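Local atomic coordinates of putative enoyl-CoA hydratase/isomerase (Mycobacterium abscessus, PDB entry 4MI2), a protein that probably isomerises the ring epoxide of phenylacetyl-CoA to its oxepin form, as a crotonase-family enzyme of phenylacetate degradation. Residues Ala126-Ala131 with Leu185-Val190. Sequence-based numbering, arbitrary orientation.
Sequences ADIRIA and LVHEVV
H187 meets R129 twice, and the pair illustrates how a side chain can stand in for backbone just before a strand starts: the ring ND1 accepts the R129 N-H where a carbonyl would in regular parallel pairing. The H187 backbone N donates to R129 O (3.0 Å), while its ring, with CG anti to the carbonyl carbon (chi1 -64°), folds back to bring ND1 there. That bond, 3.2 Å from R129 N to H187 ND1, reaches the nitrogen from 34° out of the ring plane. It is consistent with a ring protonated at NE2, which hydrogen-bonds S163 O of the second subunit. I128 CD1 lies over one ring face in a CH-pi contact, 4.3 Å from the centroid of H187, and D127 O touches H187 CE1 at 3.2 Å. Beyond the histidine, ordinary parallel pairing takes over: E188 O receives A131 N at 2.9 Å, and A131 O receives V190 N at 2.8 Å. I130 CD1 lies 3.8 Å from E188 CB on the face those two share, while I130 CG2 meets V190 CG2 and A131 CB meets V186 CG1.

R129, bent at chi3, swings its guanidinium back toward A126, its edge at L185 O and its plane 37° from the H187 ring, NH2 3.6 Å from CE1. Weak bonds spread it between L185 O (NE), A126 O and A123 O (NH1), and S163 OG of the second subunit (NH2). Farther out, V107 N and K218 hold D127 OD2. Strand 188-190 thus becomes the outermost strand of this chain's mainly parallel crotonase-fold sheet, with H187 at the subunit interface.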
loop_
_atom_site.group_PDB
_atom_site.type_symbol
_atom_site.label_atom_id
_atom_site.label_comp_id
_atom_site.label_asym_id
_atom_site.label_seq_id
_atom_site.Cartn_x
_atom_site.Cartn_y
_atom_site.Cartn_z
ATOM N N ALA B 126 -2.489 -16.289 -5.057
ATOM C CA ALA B 126 -3.712 -16.768 -4.398
ATOM C C ALA B 126 -4.364 -15.629 -3.630
ATOM O O ALA B 126 -3.729 -14.607 -3.394
ATOM C CB ALA B 126 -3.409 -17.933 -3.466
ATOM N N ASP B 127 -5.633 -15.804 -3.259
ATOM C CA ASP B 127 -6.348 -14.811 -2.446
ATOM C C ASP B 127 -6.078 -14.956 -0.940
ATOM O O ASP B 127 -5.942 -13.958 -0.233
ATOM C CB ASP B 127 -7.851 -14.910 -2.705
ATOM C CG ASP B 127 -8.198 -14.691 -4.159
ATOM O OD1 ASP B 127 -7.782 -13.644 -4.684
ATOM O OD2 ASP B 127 -8.857 -15.566 -4.785
ATOM N N ILE B 128 -6.017 -16.196 -0.465
ATOM C CA ILE B 128 -5.867 -16.500 0.964
ATOM C C ILE B 128 -4.696 -17.456 1.101
ATOM O O ILE B 128 -4.615 -18.452 0.383
ATOM C CB ILE B 128 -7.137 -17.169 1.562
ATOM C CG1 ILE B 128 -8.408 -16.364 1.250
ATOM C CG2 ILE B 128 -7.000 -17.373 3.076
ATOM C CD1 ILE B 128 -8.506 -15.032 1.965
ATOM N N ARG B 129 -3.802 -17.153 2.031
ATOM C CA ARG B 129 -2.537 -17.865 2.195
ATOM C C ARG B 129 -2.449 -18.376 3.625
ATOM O O ARG B 129 -2.467 -17.589 4.569
ATOM C CB ARG B 129 -1.352 -16.925 1.911
ATOM C CG ARG B 129 -0.958 -16.813 0.442
ATOM C CD ARG B 129 -0.022 -15.631 0.185
ATOM N NE ARG B 129 -0.721 -14.370 0.411
ATOM C CZ ARG B 129 -1.539 -13.787 -0.455
ATOM N NH1 ARG B 129 -1.742 -14.303 -1.660
ATOM N NH2 ARG B 129 -2.148 -12.669 -0.113
ATOM N N ILE B 130 -2.366 -19.694 3.769
ATOM C CA ILE B 130 -2.213 -20.333 5.070
ATOM C C ILE B 130 -0.819 -20.960 5.159
ATOM O O ILE B 130 -0.462 -21.800 4.341
ATOM C CB ILE B 130 -3.252 -21.454 5.277
ATOM C CG1 ILE B 130 -4.680 -20.981 4.939
ATOM C CG2 ILE B 130 -3.159 -21.999 6.691
ATOM C CD1 ILE B 130 -5.230 -19.918 5.869
ATOM N N ALA B 131 -0.040 -20.560 6.157
ATOM C CA ALA B 131 1.328 -21.037 6.285
ATOM C C ALA B 131 1.505 -21.931 7.500
ATOM O O ALA B 131 0.903 -21.699 8.553
ATOM C CB ALA B 131 2.293 -19.860 6.363
ATOM N N LEU B 185 2.146 -10.989 4.609
ATOM C CA LEU B 185 2.459 -11.873 3.494
ATOM C C LEU B 185 1.551 -13.103 3.497
ATOM O O LEU B 185 1.284 -13.674 2.444
ATOM C CB LEU B 185 3.919 -12.320 3.553
ATOM C CG LEU B 185 4.425 -13.077 2.313
ATOM C CD1 LEU B 185 4.547 -12.140 1.118
ATOM C CD2 LEU B 185 5.760 -13.754 2.577
ATOM N N VAL B 186 1.111 -13.523 4.680
ATOM C CA VAL B 186 0.156 -14.625 4.809
ATOM C C VAL B 186 -0.942 -14.221 5.790
ATOM O O VAL B 186 -0.733 -13.344 6.633
ATOM C CB VAL B 186 0.837 -15.939 5.276
ATOM C CG1 VAL B 186 1.893 -16.376 4.270
ATOM C CG2 VAL B 186 1.447 -15.797 6.669
ATOM N N HIS B 187 -2.102 -14.861 5.685
ATOM C CA HIS B 187 -3.235 -14.523 6.547
ATOM C C HIS B 187 -3.194 -15.236 7.891
ATOM O O HIS B 187 -3.710 -14.724 8.871
ATOM C CB HIS B 187 -4.547 -14.841 5.847
ATOM C CG HIS B 187 -4.774 -14.023 4.619
ATOM N ND1 HIS B 187 -4.142 -14.285 3.421
ATOM C CD2 HIS B 187 -5.541 -12.930 4.410
ATOM C CE1 HIS B 187 -4.518 -13.397 2.525
ATOM N NE2 HIS B 187 -5.368 -12.564 3.098
ATOM N N GLU B 188 -2.581 -16.412 7.925
ATOM C CA GLU B 188 -2.653 -17.292 9.088
ATOM C C GLU B 188 -1.426 -18.192 9.137
ATOM O O GLU B 188 -0.938 -18.654 8.102
ATOM C CB GLU B 188 -3.921 -18.157 8.998
ATOM C CG GLU B 188 -4.250 -18.985 10.240
ATOM C CD GLU B 188 -5.159 -18.274 11.228
ATOM O OE1 GLU B 188 -5.194 -17.018 11.220
ATOM O OE2 GLU B 188 -5.845 -18.971 12.013
ATOM N N VAL B 189 -0.932 -18.422 10.344
ATOM C CA VAL B 189 0.122 -19.396 10.588
ATOM C C VAL B 189 -0.471 -20.496 11.462
ATOM O O VAL B 189 -1.038 -20.209 12.504
ATOM C CB VAL B 189 1.329 -18.779 11.331
ATOM C CG1 VAL B 189 2.364 -19.853 11.657
ATOM C CG2 VAL B 189 1.960 -17.660 10.511
ATOM N N VAL B 190 -0.344 -21.745 11.024
ATOM C CA VAL B 190 -0.794 -22.889 11.810
ATOM C C VAL B 190 0.378 -23.845 12.054
ATOM O O VAL B 190 1.492 -23.624 11.572
ATOM C CB VAL B 190 -1.981 -23.613 11.130
ATOM C CG1 VAL B 190 -3.189 -22.686 11.060
ATOM C CG2 VAL B 190 -1.615 -24.121 9.741
#